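Rho guanine nucleotide exchange factor 12 (Homo sapiens, PDB 1TXD) acts as a guanine nucleotide exchange factor for the GTPase RhoA, here in the form of its DH and PH domains. Local coordinates at residues Asn30-Thr35 against Pro178-Asn183; Asp47-Gln52 against Asn155-Arg160; Leu250-Arg255 against Tyr276-Glu281. The protein carries 1 engineered substitution. One frame throughout, in Å; residues are numbered along the deposited sequence.

Contact 1: residues Asn30-Thr35 against Pro178-Asn183; sequences NELFYT and PLLLDN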
# COMPACT_ATOMS: atom_id res chain seq x y z
N ASN A 30 5.30 21.28 -19.42
CA ASN A 30 3.89 21.25 -19.74
C ASN A 30 3.24 19.89 -19.53
O ASN A 30 2.04 19.83 -19.28
CB ASN A 30 3.66 21.70 -21.17
CG ASN A 30 3.40 23.13 -21.24
OD1 ASN A 30 2.25 23.56 -21.13
ND2 ASN A 30 4.47 23.94 -21.41
N GLU A 31 4.05 18.84 -19.65
CA GLU A 31 3.63 17.50 -19.33
C GLU A 31 3.31 17.38 -17.83
O GLU A 31 2.36 16.72 -17.48
CB GLU A 31 4.73 16.50 -19.75
CG GLU A 31 4.42 15.01 -19.60
CD GLU A 31 3.28 14.52 -20.48
OE1 GLU A 31 2.49 15.37 -20.99
OE2 GLU A 31 3.14 13.27 -20.64
N LEU A 32 4.13 18.00 -16.98
CA LEU A 32 3.93 17.97 -15.57
C LEU A 32 2.65 18.70 -15.25
O LEU A 32 1.77 18.13 -14.56
CB LEU A 32 5.10 18.60 -14.81
CG LEU A 32 4.81 19.00 -13.36
CD1 LEU A 32 4.52 17.79 -12.44
CD2 LEU A 32 5.94 19.79 -12.85
N PHE A 33 2.48 19.90 -15.80
CA PHE A 33 1.27 20.65 -15.55
C PHE A 33 0.02 19.93 -16.06
O PHE A 33 -0.91 19.77 -15.30
CB PHE A 33 1.33 22.06 -16.12
CG PHE A 33 2.40 22.96 -15.48
CD1 PHE A 33 3.38 22.45 -14.64
CD2 PHE A 33 2.42 24.31 -15.77
CE1 PHE A 33 4.38 23.29 -14.10
CE2 PHE A 33 3.40 25.14 -15.23
CZ PHE A 33 4.37 24.62 -14.39
N TYR A 34 0.03 19.45 -17.30
CA TYR A 34 -1.11 18.86 -17.94
C TYR A 34 -1.60 17.57 -17.23
O TYR A 34 -2.80 17.39 -17.08
CB TYR A 34 -0.80 18.55 -19.42
CG TYR A 34 -1.95 17.92 -20.19
CD1 TYR A 34 -2.77 18.71 -21.01
CD2 TYR A 34 -2.23 16.52 -20.11
CE1 TYR A 34 -3.85 18.15 -21.73
CE2 TYR A 34 -3.31 15.96 -20.80
CZ TYR A 34 -4.12 16.79 -21.61
OH TYR A 34 -5.18 16.28 -22.32
N THR A 35 -0.68 16.69 -16.86
CA THR A 35 -1.04 15.43 -16.24
C THR A 35 -1.44 15.68 -14.79
O THR A 35 -2.10 14.86 -14.22
CB THR A 35 0.12 14.43 -16.27
OG1 THR A 35 1.29 15.04 -15.70
CG2 THR A 35 0.51 14.10 -17.69
N PRO A 178 8.75 11.65 -9.95
CA PRO A 178 10.21 11.60 -10.11
C PRO A 178 10.66 11.68 -11.57
O PRO A 178 11.66 12.34 -11.86
CB PRO A 178 10.59 10.26 -9.51
CG PRO A 178 9.53 9.90 -8.62
CD PRO A 178 8.25 10.48 -9.23
N LEU A 179 9.93 11.02 -12.46
CA LEU A 179 10.33 10.90 -13.85
C LEU A 179 10.05 12.23 -14.56
O LEU A 179 10.88 12.75 -15.30
CB LEU A 179 9.54 9.75 -14.50
CG LEU A 179 9.46 8.41 -13.73
CD1 LEU A 179 8.31 7.48 -14.25
CD2 LEU A 179 10.86 7.72 -13.79
N LEU A 180 8.89 12.80 -14.28
CA LEU A 180 8.54 14.11 -14.79
C LEU A 180 9.58 15.18 -14.45
O LEU A 180 9.95 15.97 -15.31
CB LEU A 180 7.19 14.53 -14.27
CG LEU A 180 6.01 13.71 -14.78
CD1 LEU A 180 4.80 13.84 -13.87
CD2 LEU A 180 5.64 14.09 -16.22
N LEU A 181 10.06 15.18 -13.20
CA LEU A 181 11.05 16.15 -12.75
C LEU A 181 12.44 15.84 -13.32
O LEU A 181 13.16 16.75 -13.68
CB LEU A 181 11.06 16.29 -11.21
CG LEU A 181 10.03 17.32 -10.67
CD1 LEU A 181 8.66 16.82 -10.89
CD2 LEU A 181 10.16 17.62 -9.19
N ASP A 182 12.81 14.57 -13.40
CA ASP A 182 14.06 14.20 -14.05
C ASP A 182 14.12 14.72 -15.50
O ASP A 182 15.18 15.10 -15.99
CB ASP A 182 14.21 12.69 -14.13
CG ASP A 182 14.65 12.05 -12.84
OD1 ASP A 182 15.03 12.74 -11.88
OD2 ASP A 182 14.65 10.81 -12.74
N ASN A 183 12.97 14.74 -16.18
CA ASN A 183 12.94 15.14 -17.58
C ASN A 183 13.05 16.64 -17.71
O ASN A 183 13.68 17.15 -18.64
CB ASN A 183 11.68 14.64 -18.27
CG ASN A 183 11.89 13.34 -18.98
OD1 ASN A 183 13.03 12.91 -19.22
ND2 ASN A 183 10.80 12.68 -19.34
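Leu180 reaches from helix 169-186 with its two methyls spread over three residues of helix 20-57: CD2 lies 3.7 Å from Glu31 CG, and CD1 faces Leu32 and Thr35. The Glu31 and Leu180 side chains meet at about a right angle. Glu31 CG, the atom that touches, stands anti to the backbone N (chi1 -175°), and the chain bends at the torsion after it. Against Thr35 the approach differs, the two side chains sliding past each other in opposite directions, with OG1 of Thr35 4.1 Å from CD1 of Leu180. Leu32 meets the same methyl, its CD1 4.2 Å from Leu180 CD1, while its other branch, CD2, lies 4.5 Å from Leu181 CD1. The two helix segments run nearly antiparallel, at 151° with their axes 9.8 Å apart, and Leu32 and Leu180 stand level. This joins two helices of the DH helical bundle; behind it Leu32 also packs on Met86 of helix 72-90 and Leu181 on helix 191-230.

The Thr35 hydroxyl finds its polar partners on its own helix and at Arg173: OG1 donates to Glu31 O at 2.7 Å, and the same hydroxyl is also hydrogen-bonded to Arg173 NH1. The contact is therefore mainly apolar, van der Waals packing and burial of methyls, with OG1 touching CD1 without bonding to it.

Contact 2: residues Asp47-Gln52 against Asn155-Arg160; sequences DQVFYQ and NPLCRR
Val49 and Phe50 of helix 20-57 meet Asn155, Leu157 and Cys158 of the loop between helices 143-154 and 163-166. Before them, Asp47 turns its carboxylate to its own helix: OD2 accepts through its syn lone pair from Gln52 NE2 at 2.8 Å, nearly straight at 175°, while OD1 is met from above its plane by Gln48 NE2. The same turn is of the wider pi type, Gln52 N bonding to Asp47 O at 2.8 Å.

Val49 forks over the loop. Its CG2 lies 4.0 Å from Asn155 ND2 and equally close to CD1 of Leu157, whereas CG1 approaches Asn155 CB and is 4.2 Å from Cys158 SG. Phe50 follows with CG anti to the carbonyl carbon (chi1 -64°), bringing CE2 to 3.7 Å from Cys158 SG; the sulfur sits obliquely to the ring, 4.8 Å from its centroid, a Cys sulfur-aromatic contact.

On the loop, Asn155 OD1 accepts from Leu157 N at 3.1 Å, closing an Asx turn at the start of the short 3-10 segment 156-158. An alanine in place of this asparagine would probably leave the Leu157 N-H without this acceptor and open a gap beside the Val49 methyls.

Around the contact, Ala152 of helix 143-154 touches both Val49 and Phe50. Leu163 packs on Phe50, Ile166 on both Phe50 and Cys158, and Phe69 on Phe50; the loop thus lies on a side of helix 20-57 that helices 143-154, 163-166 and 62-69 of the DH bundle also line.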
# COMPACT_ATOMS: atom_id res chain seq x y z
N ASP A 47 -14.59 11.62 -6.16
CA ASP A 47 -15.37 12.51 -5.26
C ASP A 47 -16.78 12.67 -5.71
O ASP A 47 -17.70 12.59 -4.88
CB ASP A 47 -14.67 13.88 -5.03
CG ASP A 47 -15.43 14.78 -4.13
OD1 ASP A 47 -15.90 15.81 -4.64
OD2 ASP A 47 -15.70 14.50 -2.93
N GLN A 48 -17.01 12.96 -6.97
CA GLN A 48 -18.36 13.47 -7.33
C GLN A 48 -19.30 12.30 -7.67
O GLN A 48 -20.48 12.31 -7.29
CB GLN A 48 -18.32 14.48 -8.47
CG GLN A 48 -17.86 15.91 -8.07
CD GLN A 48 -18.72 16.54 -6.98
OE1 GLN A 48 -19.90 16.85 -7.21
NE2 GLN A 48 -18.15 16.75 -5.80
N VAL A 49 -18.74 11.26 -8.30
CA VAL A 49 -19.57 10.15 -8.76
C VAL A 49 -19.85 9.18 -7.61
O VAL A 49 -20.98 8.70 -7.52
CB VAL A 49 -18.97 9.44 -9.99
CG1 VAL A 49 -19.80 8.22 -10.36
CG2 VAL A 49 -18.89 10.40 -11.16
N PHE A 50 -18.84 8.95 -6.73
CA PHE A 50 -18.88 8.00 -5.67
C PHE A 50 -19.11 8.59 -4.30
O PHE A 50 -20.11 8.28 -3.68
CB PHE A 50 -17.62 7.08 -5.66
CG PHE A 50 -17.51 6.25 -6.87
CD1 PHE A 50 -18.22 5.05 -6.98
CD2 PHE A 50 -16.84 6.71 -7.98
CE1 PHE A 50 -18.21 4.34 -8.15
CE2 PHE A 50 -16.81 5.97 -9.16
CZ PHE A 50 -17.50 4.78 -9.24
N TYR A 51 -18.16 9.39 -3.80
CA TYR A 51 -18.12 9.70 -2.40
C TYR A 51 -19.28 10.63 -2.07
O TYR A 51 -20.07 10.34 -1.16
CB TYR A 51 -16.82 10.39 -1.99
CG TYR A 51 -16.89 10.92 -0.57
CD1 TYR A 51 -16.71 10.08 0.50
CD2 TYR A 51 -17.30 12.22 -0.32
CE1 TYR A 51 -16.86 10.55 1.85
CE2 TYR A 51 -17.44 12.72 1.00
CZ TYR A 51 -17.18 11.86 2.09
OH TYR A 51 -17.32 12.34 3.38
N GLN A 52 -19.40 11.70 -2.80
CA GLN A 52 -20.47 12.70 -2.47
C GLN A 52 -21.85 12.04 -2.57
O GLN A 52 -22.63 12.11 -1.64
CB GLN A 52 -20.39 13.90 -3.37
CG GLN A 52 -19.22 14.92 -3.16
CD GLN A 52 -19.01 15.42 -1.71
OE1 GLN A 52 -19.99 15.88 -1.05
NE2 GLN A 52 -17.75 15.43 -1.26
N ASN A 155 -21.86 5.49 -15.02
CA ASN A 155 -21.57 6.88 -15.41
C ASN A 155 -20.45 6.92 -16.43
O ASN A 155 -19.42 6.33 -16.18
CB ASN A 155 -21.15 7.71 -14.17
CG ASN A 155 -21.31 9.20 -14.38
OD1 ASN A 155 -20.81 9.74 -15.33
ND2 ASN A 155 -22.03 9.85 -13.50
N PRO A 156 -20.62 7.57 -17.57
CA PRO A 156 -19.53 7.71 -18.57
C PRO A 156 -18.21 8.26 -18.04
O PRO A 156 -17.15 7.92 -18.58
CB PRO A 156 -20.11 8.66 -19.65
CG PRO A 156 -21.59 8.53 -19.54
CD PRO A 156 -21.90 8.12 -18.09
N LEU A 157 -18.25 9.07 -16.97
CA LEU A 157 -17.02 9.65 -16.40
C LEU A 157 -16.06 8.58 -15.89
O LEU A 157 -14.86 8.80 -15.76
CB LEU A 157 -17.35 10.67 -15.32
CG LEU A 157 -18.31 11.80 -15.72
CD1 LEU A 157 -18.69 12.59 -14.48
CD2 LEU A 157 -17.66 12.71 -16.73
N CYS A 158 -16.60 7.39 -15.64
CA CYS A 158 -15.84 6.29 -15.16
C CYS A 158 -15.08 5.60 -16.26
O CYS A 158 -14.14 4.83 -15.98
CB CYS A 158 -16.76 5.27 -14.46
SG CYS A 158 -17.36 5.81 -12.83
N ARG A 159 -15.47 5.86 -17.51
CA ARG A 159 -14.78 5.29 -18.64
C ARG A 159 -14.68 3.75 -18.54
O ARG A 159 -13.64 3.21 -18.79
CB ARG A 159 -13.38 5.91 -18.72
CG ARG A 159 -13.36 7.43 -18.60
CD ARG A 159 -13.57 8.16 -19.86
NE ARG A 159 -14.84 8.86 -20.01
CZ ARG A 159 -15.07 10.18 -19.84
NH1 ARG A 159 -14.12 11.03 -19.40
NH2 ARG A 159 -16.29 10.66 -20.11
N ARG A 160 -15.76 3.07 -18.13
CA ARG A 160 -15.83 1.57 -18.04
C ARG A 160 -14.88 0.98 -17.01
O ARG A 160 -14.50 -0.16 -17.12
CB ARG A 160 -15.52 0.89 -19.40
CG ARG A 160 -16.39 1.34 -20.57
CD ARG A 160 -15.70 1.31 -21.96
NE ARG A 160 -15.56 2.70 -22.42
CZ ARG A 160 -14.43 3.37 -22.67
NH1 ARG A 160 -13.24 2.79 -22.62
NH2 ARG A 160 -14.52 4.65 -23.01

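Contact 3: residues Leu250-Arg255 against Tyr276-Glu281; sequences LDLTKR and YTLLLE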
# COMPACT_ATOMS: atom_id res chain seq x y z
N LEU A 250 -7.83 -15.60 20.67
CA LEU A 250 -6.56 -15.26 20.02
C LEU A 250 -6.78 -14.19 18.96
O LEU A 250 -7.62 -14.34 18.06
CB LEU A 250 -5.92 -16.49 19.36
CG LEU A 250 -4.68 -16.20 18.51
CD1 LEU A 250 -3.51 -15.81 19.39
CD2 LEU A 250 -4.34 -17.37 17.61
N ASP A 251 -5.99 -13.13 19.07
CA ASP A 251 -6.07 -12.00 18.17
C ASP A 251 -4.75 -11.77 17.44
O ASP A 251 -3.86 -11.09 17.95
CB ASP A 251 -6.47 -10.74 18.94
CG ASP A 251 -7.00 -9.65 18.03
OD1 ASP A 251 -6.60 -9.65 16.84
OD2 ASP A 251 -7.82 -8.78 18.41
N LEU A 252 -4.65 -12.34 16.24
CA LEU A 252 -3.50 -12.15 15.36
C LEU A 252 -3.14 -10.67 15.16
O LEU A 252 -1.96 -10.32 15.13
CB LEU A 252 -3.72 -12.82 13.99
CG LEU A 252 -4.32 -14.24 13.93
CD1 LEU A 252 -4.66 -14.68 12.49
CD2 LEU A 252 -3.40 -15.25 14.60
N THR A 253 -4.15 -9.80 15.06
CA THR A 253 -3.94 -8.39 14.69
C THR A 253 -3.17 -7.56 15.72
O THR A 253 -2.70 -6.46 15.40
CB THR A 253 -5.30 -7.68 14.37
OG1 THR A 253 -6.10 -7.58 15.55
CG2 THR A 253 -6.16 -8.51 13.40
N LYS A 254 -3.04 -8.06 16.95
CA LYS A 254 -2.32 -7.32 17.99
C LYS A 254 -0.82 -7.61 18.00
O LYS A 254 -0.11 -7.23 18.93
CB LYS A 254 -2.95 -7.56 19.38
CG LYS A 254 -4.14 -6.64 19.70
CD LYS A 254 -3.72 -5.18 20.03
CE LYS A 254 -3.88 -4.22 18.84
NZ LYS A 254 -5.19 -4.35 18.17
N ARG A 255 -0.35 -8.27 16.95
CA ARG A 255 1.08 -8.38 16.67
C ARG A 255 1.30 -8.41 15.16
O ARG A 255 0.43 -8.80 14.40
CB ARG A 255 1.64 -9.66 17.31
CG ARG A 255 1.09 -10.98 16.75
CD ARG A 255 -0.09 -11.55 17.53
NE ARG A 255 0.35 -12.17 18.78
CZ ARG A 255 -0.46 -12.68 19.70
NH1 ARG A 255 -1.78 -12.64 19.55
NH2 ARG A 255 0.06 -13.23 20.79
N TYR A 276 -1.27 -24.43 6.92
CA TYR A 276 -0.77 -23.12 6.59
C TYR A 276 -0.40 -22.46 7.92
O TYR A 276 -1.20 -22.43 8.85
CB TYR A 276 -1.85 -22.29 5.87
CG TYR A 276 -1.30 -21.05 5.20
CD1 TYR A 276 -0.85 -21.11 3.88
CD2 TYR A 276 -1.22 -19.84 5.89
CE1 TYR A 276 -0.32 -19.99 3.26
CE2 TYR A 276 -0.70 -18.70 5.27
CZ TYR A 276 -0.25 -18.79 3.96
OH TYR A 276 0.25 -17.68 3.34
N THR A 277 0.80 -21.92 7.98
CA THR A 277 1.43 -21.56 9.24
C THR A 277 1.81 -20.11 9.23
O THR A 277 2.20 -19.60 8.20
CB THR A 277 2.72 -22.44 9.43
OG1 THR A 277 2.33 -23.79 9.67
CG2 THR A 277 3.52 -22.02 10.66
N LEU A 278 1.74 -19.46 10.38
CA LEU A 278 2.05 -18.05 10.44
C LEU A 278 3.03 -17.77 11.53
O LEU A 278 2.73 -17.98 12.69
CB LEU A 278 0.78 -17.24 10.73
CG LEU A 278 -0.52 -17.57 9.98
CD1 LEU A 278 -1.60 -16.69 10.57
CD2 LEU A 278 -0.43 -17.42 8.46
N LEU A 279 4.20 -17.29 11.14
CA LEU A 279 5.17 -16.73 12.08
C LEU A 279 4.84 -15.26 12.38
O LEU A 279 5.00 -14.40 11.51
CB LEU A 279 6.58 -16.82 11.51
CG LEU A 279 7.68 -16.11 12.30
CD1 LEU A 279 7.64 -16.48 13.78
CD2 LEU A 279 9.04 -16.48 11.70
N LEU A 280 4.42 -14.99 13.61
CA LEU A 280 4.15 -13.64 14.09
C LEU A 280 5.27 -13.18 15.02
O LEU A 280 6.23 -13.91 15.26
CB LEU A 280 2.81 -13.59 14.83
CG LEU A 280 1.65 -14.29 14.13
CD1 LEU A 280 0.33 -14.05 14.89
CD2 LEU A 280 1.51 -13.83 12.69
N GLU A 281 5.14 -11.96 15.56
CA GLU A 281 6.20 -11.35 16.38
C GLU A 281 6.65 -12.26 17.52
O GLU A 281 7.85 -12.38 17.80
CB GLU A 281 5.72 -10.02 16.98
CG GLU A 281 6.32 -8.77 16.35
CD GLU A 281 5.56 -7.50 16.69
OE1 GLU A 281 4.89 -7.46 17.75
OE2 GLU A 281 5.62 -6.52 15.90
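Leu278, in strand 275-280 of the PH domain, places CD1 4.1 Å from CD1 of Leu252, the two side chains crossing at about a right angle. The side chain also packs on Met257 of strand 257-266 and on Leu287 of strand 283-290, the two strands that flank its own.

Leu279, the next residue, belongs to the other side of the strand, where it meets Trp360, Leu363 and Ile364 of helix 354-374. Two residues on from Leu278, Leu280 returns to the same side and makes the larger contact. Its CD1 lies 3.9 Å from Leu252 CD2 and 3.7 Å from Arg255 CD, while its CB is 3.7 Å from Arg255 CG. The arginine is thus met along its aliphatic stem, and the methyl lies oblique to the guanidinium.

Glu281 follows where the strand ends, with OE1 3.9 Å from CB of Arg255. The opposite charges do not meet: OE1 stays 6.6 Å from Arg255 NE.

The fold of the Arg255 chain lays CG and CD on Leu280. CG sits between the backbone N and the carbonyl carbon (chi1 65°), and bends at the next two torsions carry the guanidinium back to its own segment, edge toward Asp251. There NH1 donates to Asp251 O at 3.0 Å, from above the carbonyl plane, while Lys254 N reaches that oxygen from the opposite face; NE forms a salt bridge with Asp282.

The contact packs the 250-255 turn, with its short 3-10 segment, on a strand of the PH beta sandwich; Leu252 also touches Leu224 of helix 191-230, which runs from the DH to the PH domain. The arginine methylenes therefore supply apolar surface to Leu280 while polar partners hold the charged end, and any pull from Glu281 is probably a longer-range electrostatic one.

Contacts 1 and 2 both use helix 20-57 of the DH domain, at places far enough apart that their centres are 26 Å from each other and their nearest atoms about 11 Å. Along the chain, 47-52 and 155-160 both fall between the segments of contact 1. Contact 3 belongs to the PH domain and follows both in sequence; its centre lies 43 Å from that of contact 1 and 38 Å from that of contact 2, across the centre of the chain. Helix 191-230 touches both Leu181 of contact 1 and Leu252 of contact 3, spanning the two domains. All three are side-chain packing contacts, and no ligand marks a site at any of them.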